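Local coordinates for FAD-binding oxidoreductase (Gulosibacter chungangensis, PDB 7PBG), which oxidises 4-ethylphenol, dehydrogenating the alkyl side chain of the phenol toward 4-vinylphenol with a covalently bound FAD cofactor, at residues Cys180-Val185 with Gly226-Met231; Asp459-Leu464 with Asn480-Gln485; Pro264-Met269 with Ile433-Met438. All blocks are in the same frame, centred on the assembly; numbering follows the deposited sequence.

Contact 1 of 3, residues Cys180-Val185 with Gly226-Met231; sequences CGMEVV and GICTRM. With FAD (flavin-adenine dinucleotide), chain C.
Glu183 OE1 has three hydrogen-bond partners: the hydroxyl of Thr229, with OG1 2.7 Å from OE1 on its anti lone pair, a water, and the hydroxyl of Thr64. The same water accepts from Arg230 NE, in the plane of the guanidinium, linking two charges that do not touch. Glu183 OE2 forms a salt bridge with Arg193. An alanine in place of Glu183 would probably leave Arg193 without its salt-bridge partner and the Thr229 hydroxyl with little more than a weak bond to Thr64.

Strands 180-185 and 226-231 run antiparallel in a sheet of the FAD-binding (PCMH-type) domain, and a beta bulge shifts the register between Glu183 and Val184. Glu183 O accepts from Thr229 N at 2.8 Å, while Ile227 and Val185 exchange two backbone bonds. On the face carrying Val184 and Cys228, away from Glu183 and Arg230, Met182 and Met231 lie side by side, bent at chi3, with CE to CE 3.9 Å; Met182 CE also meets Cys228 SG.

Segment 226-231 lines the adenine pocket: Cys228 N donates to FAD N1A at 3.0 Å and Cys228 O accepts from N6A at 2.8 Å. Helix 158-163 covers the methionines and Cys228, helix 64-77 Val185 and Ile227, and strand 191-193 pairs with 180-185.

Contact 2 of 3, residues Asp459-Leu464 with Asn480-Gln485; sequences DMTREL and NVLADQ
Arg462 and Gln485 are joined by two hydrogen bonds that run in opposite directions. Arg462 NH1 donates to Gln485 OE1 at 3.0 Å, nearly straight at 168° and in the plane of the guanidinium. In return Gln485 NE2 reaches the backbone O of Arg462, also at 3.0 Å, on a lone pair of that carbonyl. Gln485 is fully extended, with CG anti to the backbone N (chi1 -180°), which carries its amide across to helix 451-470. With both ends of the amide engaged, its rotation is fixed, and its plane stands 38° from that of the guanidinium.

A third direct bond goes from Arg462 NH2 to Val481 O, 3.0 Å long but more bent, the donor lying above the carbonyl plane. Water 2 bridges the same groups: it accepts from Arg462 NH1 and from Gln485 N, and donates to Val481 O at 2.8 Å.

The arrangement is an arginine of one helix reaching residues of segment 480-485 around the first turn of the neighbouring helix, within the C-terminal domain of FAD-linked oxidases.

Apolar contacts line the inner side. Leu482 CD2 lies over one face of the guanidinium, 3.9 Å from Arg462 NH1, and Leu482 CD1 meets Thr461 CG2 at 3.7 Å, the two side chains crossing at about a right angle. The Thr461 hydroxyl turns back to Thr457 O, and Phe396 of strand 393-402 packs against Thr461, Val481 and Leu482.

Contact 3 of 3, residues Pro264-Met269 with Ile433-Met438; sequences PLRIGM and IGLREM
Arg266 grips the carbonyl oxygen of Gly434 side-on with two nitrogens, NE at 2.7 Å from Gly434 O and NH2 at 3.0 Å from it. The oxygen lies in the plane of the guanidinium, and the two donors approach it from opposite faces of the carbonyl plane. The NE bond is the straighter, 158° against 137°. Arg266 CG is anti to the backbone N and the chain bends at chi2 (63°), which brings the guanidinium edge round to the loop; NH1 binds Leu272 O.

Leu435 packs tightly over this group. Its CD1 sits over one guanidinium face, offset toward the rim, and comes within 3.3 Å of Arg266 O. Leu435 O is buried against Ile267 CB and CG1, with no hydrogen-bond partner in the model. Ile267 CD1 meets Arg436 CG at 3.9 Å, the side chains crossing at about a right angle. The second subunit covers this pair: its Lys120 packs on Ile267, and its Ala122 O bonds to Arg436 NE.

Both partners are chain reversals. A type I beta turn runs from Arg266 to Met269, where the chain leaves the helix that carries Pro264 and Leu265, and 433-438 connects antiparallel strands 426-433 and 438-447 of the large sheet. Glu437 OE1 braces that connection from within, accepting from Leu435 N at 3.0 Å.

The loose side is exposed Met269, extended beyond CG, whose CE touches Leu435 CD2 at 3.9 Å; Trp178 of the second subunit packs on it.

How the contacts relate
The three contacts are well separated around the FAD, their centres 29 to 31 Å apart and none touching another. Contact 1 meets the cofactor directly, at its adenine end. Contacts 2 and 3 stand further back: the side chain of Leu482 in contact 2 and the residue Gly434 in contact 3 are each about 13 Å from FAD. In contact 2, Thr461 is about 9 Å, side chain to side chain, from His395, the covalent attachment point. Strand 393-402, which carries His395, lies in the same sheet as the strands flanking loop 433-438. Nearest atoms of contacts 2 and 3 are about 13 Å apart. Of contacts 1 and 3, only contact 3 reaches the second subunit.

Contact 1 of 3, residues Cys180-Val185 with Gly226-Met231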
loop_
_atom_site.group_PDB
_atom_site.type_symbol
_atom_site.label_atom_id
_atom_site.label_comp_id
_atom_site.label_asym_id
_atom_site.label_seq_id
_atom_site.Cartn_x
_atom_site.Cartn_y
_atom_site.Cartn_z
ATOM N N CYS A 180 -7.754 -1.433 5.581
ATOM C CA CYS A 180 -8.014 -2.639 4.777
ATOM C C CYS A 180 -9.504 -2.935 4.702
ATOM O O CYS A 180 -10.114 -3.255 5.736
ATOM C CB CYS A 180 -7.260 -3.822 5.372
ATOM S SG CYS A 180 -7.282 -5.242 4.248
ATOM N N GLY A 181 -10.107 -2.695 3.566
ATOM C CA GLY A 181 -11.516 -3.027 3.337
ATOM C C GLY A 181 -12.369 -1.800 3.546
ATOM O O GLY A 181 -12.531 -1.357 4.719
ATOM N N MET A 182 -12.975 -1.295 2.484
ATOM C CA MET A 182 -13.789 -0.074 2.534
ATOM C C MET A 182 -15.122 -0.389 1.871
ATOM O O MET A 182 -15.136 -1.129 0.852
ATOM C CB MET A 182 -13.117 1.051 1.739
ATOM C CG MET A 182 -11.878 1.547 2.396
ATOM S SD MET A 182 -10.944 2.613 1.290
ATOM C CE MET A 182 -11.943 4.102 1.348
ATOM N N GLU A 183 -16.194 0.146 2.437
ATOM C CA GLU A 183 -17.472 0.266 1.717
ATOM C C GLU A 183 -17.547 1.698 1.208
ATOM O O GLU A 183 -17.312 2.642 2.008
ATOM C CB GLU A 183 -18.646 -0.085 2.636
ATOM C CG GLU A 183 -19.991 -0.047 1.919
ATOM C CD GLU A 183 -21.139 -0.490 2.818
ATOM O OE1 GLU A 183 -21.593 0.325 3.611
ATOM O OE2 GLU A 183 -21.531 -1.667 2.768
ATOM N N VAL A 184 -17.890 1.849 -0.065
ATOM C CA VAL A 184 -17.854 3.148 -0.748
ATOM C C VAL A 184 -19.145 3.287 -1.534
ATOM O O VAL A 184 -19.441 2.438 -2.342
ATOM C CB VAL A 184 -16.581 3.313 -1.627
ATOM C CG1 VAL A 184 -16.523 4.666 -2.272
ATOM C CG2 VAL A 184 -15.310 3.094 -0.827
ATOM N N VAL A 185 -19.820 4.408 -1.362
ATOM C CA VAL A 185 -20.927 4.793 -2.283
ATOM C C VAL A 185 -20.265 5.585 -3.392
ATOM O O VAL A 185 -19.678 6.638 -3.143
ATOM C CB VAL A 185 -22.024 5.572 -1.552
ATOM C CG1 VAL A 185 -23.065 6.045 -2.554
ATOM C CG2 VAL A 185 -22.616 4.745 -0.444
ATOM N N GLY A 226 -15.677 8.842 -4.435
ATOM C CA GLY A 226 -16.679 8.061 -3.714
ATOM C C GLY A 226 -16.847 8.565 -2.317
ATOM O O GLY A 226 -16.051 9.396 -1.876
ATOM N N ILE A 227 -17.803 7.979 -1.612
ATOM C CA ILE A 227 -18.107 8.292 -0.189
ATOM C C ILE A 227 -17.965 7.017 0.649
ATOM O O ILE A 227 -18.710 6.066 0.470
ATOM C CB ILE A 227 -19.467 8.976 -0.072
ATOM C CG1 ILE A 227 -19.555 10.195 -0.986
ATOM C CG2 ILE A 227 -19.773 9.275 1.389
ATOM C CD1 ILE A 227 -20.946 10.812 -1.030
ATOM N N CYS A 228 -16.993 6.987 1.557
ATOM C CA CYS A 228 -16.721 5.812 2.383
ATOM C C CYS A 228 -17.715 5.754 3.579
ATOM O O CYS A 228 -17.957 6.786 4.228
ATOM C CB CYS A 228 -15.328 5.878 2.926
ATOM S SG CYS A 228 -14.887 4.366 3.811
ATOM N N THR A 229 -18.346 4.601 3.762
ATOM C CA THR A 229 -19.343 4.392 4.846
ATOM C C THR A 229 -18.815 3.388 5.867
ATOM O O THR A 229 -19.447 3.210 6.925
ATOM C CB THR A 229 -20.664 3.975 4.208
ATOM O OG1 THR A 229 -20.432 2.775 3.464
ATOM C CG2 THR A 229 -21.196 5.066 3.306
ATOM N N ARG A 230 -17.712 2.734 5.589
ATOM C CA ARG A 230 -17.165 1.689 6.509
ATOM C C ARG A 230 -15.722 1.463 6.132
ATOM O O ARG A 230 -15.403 1.442 4.895
ATOM C CB ARG A 230 -18.001 0.403 6.409
ATOM C CG ARG A 230 -17.633 -0.599 7.500
ATOM C CD ARG A 230 -18.097 -2.013 7.237
ATOM N NE ARG A 230 -19.542 -2.056 7.183
ATOM C CZ ARG A 230 -20.297 -3.074 7.516
ATOM N NH1 ARG A 230 -19.756 -4.204 7.947
ATOM N NH2 ARG A 230 -21.607 -2.926 7.446
ATOM N N MET A 231 -14.840 1.251 7.117
ATOM C CA MET A 231 -13.415 1.047 6.840
ATOM C C MET A 231 -12.818 0.124 7.897
ATOM O O MET A 231 -13.131 0.313 9.102
ATOM C CB MET A 231 -12.639 2.358 6.854
ATOM C CG MET A 231 -11.179 2.198 6.452
ATOM S SD MET A 231 -10.288 3.744 6.616
ATOM C CE MET A 231 -10.648 4.388 4.986
HETATM P PA FAD C . -12.302 14.631 7.785
HETATM O O1A FAD C . -12.314 16.125 7.816
HETATM O O2A FAD C . -13.566 13.892 8.148
HETATM O O5B FAD C . -11.883 14.183 6.342
HETATM C C5B FAD C . -10.806 14.796 5.647
HETATM C C4B FAD C . -11.084 14.672 4.169
HETATM O O4B FAD C . -11.090 13.272 3.764
HETATM C C3B FAD C . -12.446 15.201 3.693
HETATM O O3B FAD C . -12.417 16.612 3.498
HETATM C C2B FAD C . -12.708 14.355 2.437
HETATM O O2B FAD C . -11.996 14.908 1.345
HETATM C C1B FAD C . -12.151 13.000 2.864
HETATM N N9A FAD C . -13.099 12.142 3.525
HETATM C C8A FAD C . -13.214 11.964 4.868
HETATM N N7A FAD C . -14.146 11.108 5.171
HETATM C C5A FAD C . -14.714 10.751 3.972
HETATM C C6A FAD C . -15.719 9.835 3.646
HETATM N N6A FAD C . -16.422 9.161 4.565
HETATM N N1A FAD C . -16.031 9.707 2.336
HETATM C C2A FAD C . -15.309 10.402 1.420
HETATM N N3A FAD C . -14.319 11.263 1.614
HETATM C C4A FAD C . -14.070 11.393 2.933
HETATM N N1 FAD C . -2.962 15.303 10.634
HETATM C C2 FAD C . -2.325 14.145 10.645
HETATM O O2 FAD C . -2.567 13.265 9.779
HETATM N N3 FAD C . -1.461 13.827 11.628
HETATM C C4 FAD C . -1.117 14.703 12.618
HETATM O O4 FAD C . -0.367 14.329 13.540
HETATM C C4X FAD C . -1.722 15.945 12.620
HETATM N N5 FAD C . -1.380 16.788 13.558
HETATM C C5X FAD C . -2.007 18.010 13.543
HETATM C C6 FAD C . -1.676 18.923 14.554
HETATM C C7 FAD C . -2.295 20.154 14.654
HETATM C C7M FAD C . -1.913 21.097 15.776
HETATM C C8 FAD C . -3.294 20.481 13.713
HETATM C C8M FAD C . -3.994 21.805 13.780
HETATM C C9 FAD C . -3.604 19.606 12.693
HETATM C C9A FAD C . -2.989 18.344 12.584
HETATM N N10 FAD C . -3.321 17.414 11.604
HETATM C C10 FAD C . -2.703 16.172 11.599
HETATM C "C1'" FAD C . -4.402 17.663 10.616
HETATM C "C2'" FAD C . -5.787 17.197 11.095
HETATM O "O2'" FAD C . -6.014 17.570 12.497
HETATM C "C3'" FAD C . -6.028 15.675 11.031
HETATM O "O3'" FAD C . -5.529 15.154 9.823
HETATM C "C4'" FAD C . -7.487 15.228 11.188
HETATM O "O4'" FAD C . -7.538 13.872 11.659
HETATM C "C5'" FAD C . -8.238 15.354 9.890
HETATM O "O5'" FAD C . -9.627 15.640 10.103
HETATM P P FAD C . -10.713 14.475 10.206
HETATM O O1P FAD C . -11.922 15.024 10.902
HETATM O O2P FAD C . -10.016 13.300 10.815
HETATM O O3P FAD C . -11.068 14.133 8.684
HETATM O O HOH W 1 -21.568 -0.311 6.339
#

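Contact 2 of 3, residues Asp459-Leu464 with Asn480-Gln485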
loop_
_atom_site.group_PDB
_atom_site.type_symbol
_atom_site.label_atom_id
_atom_site.label_comp_id
_atom_site.label_asym_id
_atom_site.label_seq_id
_atom_site.Cartn_x
_atom_site.Cartn_y
_atom_site.Cartn_z
ATOM N N ASP A 459 -0.185 34.359 1.118
ATOM C CA ASP A 459 0.947 34.813 0.268
ATOM C C ASP A 459 2.231 34.078 0.638
ATOM O O ASP A 459 2.964 33.653 -0.280
ATOM C CB ASP A 459 1.184 36.307 0.403
ATOM C CG ASP A 459 0.093 37.136 -0.238
ATOM O OD1 ASP A 459 -0.771 36.539 -0.926
ATOM O OD2 ASP A 459 0.103 38.377 0.003
ATOM N N MET A 460 2.521 33.977 1.941
ATOM C CA MET A 460 3.719 33.273 2.443
ATOM C C MET A 460 3.711 31.842 1.900
ATOM O O MET A 460 4.713 31.381 1.360
ATOM C CB MET A 460 3.736 33.201 3.967
ATOM C CG MET A 460 4.944 32.452 4.520
ATOM S SD MET A 460 4.706 32.076 6.253
ATOM C CE MET A 460 3.449 30.805 6.241
ATOM N N THR A 461 2.597 31.145 2.060
ATOM C CA THR A 461 2.502 29.712 1.704
ATOM C C THR A 461 2.646 29.530 0.190
ATOM O O THR A 461 3.316 28.584 -0.229
ATOM C CB THR A 461 1.223 29.092 2.235
ATOM O OG1 THR A 461 1.210 29.388 3.629
ATOM C CG2 THR A 461 1.165 27.593 1.999
ATOM N N ARG A 462 2.017 30.374 -0.626
ATOM C CA ARG A 462 2.189 30.210 -2.085
ATOM C C ARG A 462 3.647 30.407 -2.472
ATOM O O ARG A 462 4.096 29.709 -3.438
ATOM C CB ARG A 462 1.296 31.170 -2.878
ATOM C CG ARG A 462 -0.187 30.960 -2.667
ATOM C CD ARG A 462 -0.950 31.357 -3.896
ATOM N NE ARG A 462 -2.390 31.278 -3.760
ATOM C CZ ARG A 462 -3.134 30.202 -4.009
ATOM N NH1 ARG A 462 -2.574 29.036 -4.308
ATOM N NH2 ARG A 462 -4.446 30.272 -3.869
ATOM N N GLU A 463 4.392 31.300 -1.809
ATOM C CA GLU A 463 5.839 31.468 -2.085
ATOM C C GLU A 463 6.604 30.225 -1.586
ATOM O O GLU A 463 7.513 29.755 -2.278
ATOM C CB GLU A 463 6.407 32.709 -1.405
ATOM C CG GLU A 463 7.873 32.916 -1.699
ATOM C CD GLU A 463 8.328 32.886 -3.168
ATOM O OE1 GLU A 463 7.548 33.243 -4.092
ATOM O OE2 GLU A 463 9.486 32.512 -3.399
ATOM N N LEU A 464 6.236 29.664 -0.435
ATOM C CA LEU A 464 6.873 28.409 0.035
ATOM C C LEU A 464 6.679 27.292 -0.996
ATOM O O LEU A 464 7.690 26.580 -1.306
ATOM C CB LEU A 464 6.316 28.004 1.408
ATOM C CG LEU A 464 6.757 28.878 2.578
ATOM C CD1 LEU A 464 5.948 28.531 3.814
ATOM C CD2 LEU A 464 8.245 28.777 2.817
ATOM N N ASN A 480 -7.705 23.273 0.521
ATOM C CA ASN A 480 -8.599 23.615 -0.622
ATOM C C ASN A 480 -8.015 24.765 -1.453
ATOM O O ASN A 480 -7.950 24.639 -2.698
ATOM C CB ASN A 480 -9.982 24.074 -0.172
ATOM C CG ASN A 480 -10.754 23.031 0.597
ATOM O OD1 ASN A 480 -10.311 21.876 0.713
ATOM N ND2 ASN A 480 -11.927 23.412 1.083
ATOM N N VAL A 481 -7.623 25.877 -0.824
ATOM C CA VAL A 481 -7.270 27.106 -1.600
ATOM C C VAL A 481 -5.962 26.893 -2.350
ATOM O O VAL A 481 -5.686 27.624 -3.292
ATOM C CB VAL A 481 -7.235 28.331 -0.673
ATOM C CG1 VAL A 481 -6.023 28.305 0.253
ATOM C CG2 VAL A 481 -7.313 29.615 -1.467
ATOM N N LEU A 482 -5.130 25.948 -1.908
ATOM C CA LEU A 482 -3.794 25.660 -2.507
ATOM C C LEU A 482 -3.845 24.562 -3.570
ATOM O O LEU A 482 -2.792 24.327 -4.242
ATOM C CB LEU A 482 -2.826 25.195 -1.416
ATOM C CG LEU A 482 -2.535 26.179 -0.295
ATOM C CD1 LEU A 482 -1.619 25.528 0.764
ATOM C CD2 LEU A 482 -1.972 27.509 -0.814
ATOM N N ALA A 483 -4.972 23.860 -3.708
ATOM C CA ALA A 483 -5.071 22.596 -4.492
ATOM C C ALA A 483 -4.570 22.825 -5.923
ATOM O O ALA A 483 -3.775 22.069 -6.418
ATOM C CB ALA A 483 -6.492 22.110 -4.491
ATOM N N ASP A 484 -5.020 23.881 -6.574
ATOM C CA ASP A 484 -4.680 24.016 -8.003
ATOM C C ASP A 484 -3.193 24.304 -8.129
ATOM O O ASP A 484 -2.512 23.777 -9.079
ATOM C CB ASP A 484 -5.507 25.107 -8.684
ATOM C CG ASP A 484 -6.863 24.620 -9.168
ATOM O OD1 ASP A 484 -7.084 23.376 -9.285
ATOM O OD2 ASP A 484 -7.702 25.490 -9.430
ATOM N N GLN A 485 -2.676 25.190 -7.268
ATOM C CA GLN A 485 -1.246 25.550 -7.334
ATOM C C GLN A 485 -0.414 24.277 -7.102
ATOM O O GLN A 485 0.564 23.995 -7.838
ATOM C CB GLN A 485 -0.850 26.618 -6.319
ATOM C CG GLN A 485 0.622 26.973 -6.414
ATOM C CD GLN A 485 1.081 27.985 -5.385
ATOM O OE1 GLN A 485 0.317 28.395 -4.490
ATOM N NE2 GLN A 485 2.365 28.300 -5.426
HETATM O O HOH W 2 -4.296 27.139 -5.702
#

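Contact 3 of 3, residues Pro264-Met269 with Ile433-Met438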
loop_
_atom_site.group_PDB
_atom_site.type_symbol
_atom_site.label_atom_id
_atom_site.label_comp_id
_atom_site.label_asym_id
_atom_site.label_seq_id
_atom_site.Cartn_x
_atom_site.Cartn_y
_atom_site.Cartn_z
ATOM N N PRO A 264 20.062 6.309 9.463
ATOM C CA PRO A 264 20.552 4.932 9.532
ATOM C C PRO A 264 19.959 4.143 10.710
ATOM O O PRO A 264 19.971 2.915 10.617
ATOM C CB PRO A 264 22.077 5.073 9.649
ATOM C CG PRO A 264 22.256 6.462 10.215
ATOM C CD PRO A 264 21.175 7.265 9.531
ATOM N N LEU A 265 19.466 4.842 11.747
ATOM C CA LEU A 265 18.805 4.200 12.896
ATOM C C LEU A 265 17.361 3.816 12.594
ATOM O O LEU A 265 16.806 3.010 13.334
ATOM C CB LEU A 265 18.819 5.130 14.100
ATOM C CG LEU A 265 20.208 5.474 14.625
ATOM C CD1 LEU A 265 20.067 6.560 15.655
ATOM C CD2 LEU A 265 20.941 4.227 15.143
ATOM N N ARG A 266 16.746 4.460 11.603
ATOM C CA ARG A 266 15.335 4.258 11.242
ATOM C C ARG A 266 15.171 3.350 10.016
ATOM O O ARG A 266 14.166 2.649 9.929
ATOM C CB ARG A 266 14.729 5.627 10.940
ATOM C CG ARG A 266 13.304 5.545 10.419
ATOM C CD ARG A 266 12.391 4.940 11.498
ATOM N NE ARG A 266 11.084 4.784 10.882
ATOM C CZ ARG A 266 10.227 3.807 11.130
ATOM N NH1 ARG A 266 10.558 2.822 11.954
ATOM N NH2 ARG A 266 9.103 3.737 10.435
ATOM N N ILE A 267 16.093 3.418 9.049
ATOM C CA ILE A 267 15.746 2.870 7.713
ATOM C C ILE A 267 15.516 1.345 7.824
ATOM O O ILE A 267 14.801 0.818 6.995
ATOM C CB ILE A 267 16.847 3.243 6.703
ATOM C CG1 ILE A 267 16.374 2.938 5.285
ATOM C CG2 ILE A 267 18.161 2.572 7.044
ATOM C CD1 ILE A 267 17.079 3.714 4.211
ATOM N N GLY A 268 16.195 0.659 8.753
ATOM C CA GLY A 268 16.070 -0.790 8.988
ATOM C C GLY A 268 14.984 -1.096 10.024
ATOM O O GLY A 268 14.817 -2.240 10.375
ATOM N N MET A 269 14.221 -0.098 10.478
ATOM C CA MET A 269 13.071 -0.210 11.433
ATOM C C MET A 269 13.539 -0.576 12.833
ATOM O O MET A 269 12.684 -0.945 13.689
ATOM C CB MET A 269 12.027 -1.241 10.975
ATOM C CG MET A 269 11.313 -0.832 9.708
ATOM S SD MET A 269 10.352 -2.264 9.129
ATOM C CE MET A 269 9.763 -1.712 7.530
ATOM N N ILE A 433 11.981 11.762 9.312
ATOM C CA ILE A 433 12.273 10.659 8.352
ATOM C C ILE A 433 11.263 9.518 8.630
ATOM O O ILE A 433 11.311 8.939 9.694
ATOM C CB ILE A 433 13.746 10.252 8.458
ATOM C CG1 ILE A 433 14.639 11.409 7.997
ATOM C CG2 ILE A 433 14.006 9.004 7.622
ATOM C CD1 ILE A 433 16.056 11.262 8.432
ATOM N N GLY A 434 10.344 9.255 7.697
ATOM C CA GLY A 434 9.338 8.194 7.832
ATOM C C GLY A 434 9.999 6.858 7.821
ATOM O O GLY A 434 9.950 6.163 8.810
ATOM N N LEU A 435 10.615 6.506 6.696
ATOM C CA LEU A 435 11.474 5.310 6.586
ATOM C C LEU A 435 12.606 5.644 5.601
ATOM O O LEU A 435 13.779 5.620 6.024
ATOM C CB LEU A 435 10.638 4.112 6.138
ATOM C CG LEU A 435 11.359 2.781 6.301
ATOM C CD1 LEU A 435 11.669 2.522 7.757
ATOM C CD2 LEU A 435 10.580 1.611 5.702
ATOM N N ARG A 436 12.266 6.105 4.394
ATOM C CA ARG A 436 13.279 6.539 3.396
ATOM C C ARG A 436 13.019 7.959 2.924
ATOM O O ARG A 436 13.856 8.462 2.175
ATOM C CB ARG A 436 13.250 5.648 2.151
ATOM C CG ARG A 436 13.587 4.194 2.429
ATOM C CD ARG A 436 13.245 3.283 1.253
ATOM N NE ARG A 436 13.894 2.003 1.413
ATOM C CZ ARG A 436 13.495 1.010 2.182
ATOM N NH1 ARG A 436 12.396 1.096 2.902
ATOM N NH2 ARG A 436 14.217 -0.094 2.251
ATOM N N GLU A 437 11.980 8.597 3.425
ATOM C CA GLU A 437 11.598 9.934 2.916
ATOM C C GLU A 437 11.681 10.910 4.061
ATOM O O GLU A 437 11.501 10.481 5.227
ATOM C CB GLU A 437 10.229 9.882 2.237
ATOM C CG GLU A 437 9.021 10.040 3.136
ATOM C CD GLU A 437 8.665 8.957 4.121
ATOM O OE1 GLU A 437 9.498 8.046 4.355
ATOM O OE2 GLU A 437 7.597 9.093 4.749
ATOM N N MET A 438 11.888 12.186 3.719
ATOM C CA MET A 438 11.924 13.253 4.743
ATOM C C MET A 438 10.734 14.177 4.503
ATOM O O MET A 438 10.519 14.664 3.401
ATOM C CB MET A 438 13.246 14.035 4.714
ATOM C CG MET A 438 13.406 15.038 5.897
ATOM S SD MET A 438 15.076 15.710 5.859
ATOM C CE MET A 438 14.938 16.809 4.444
#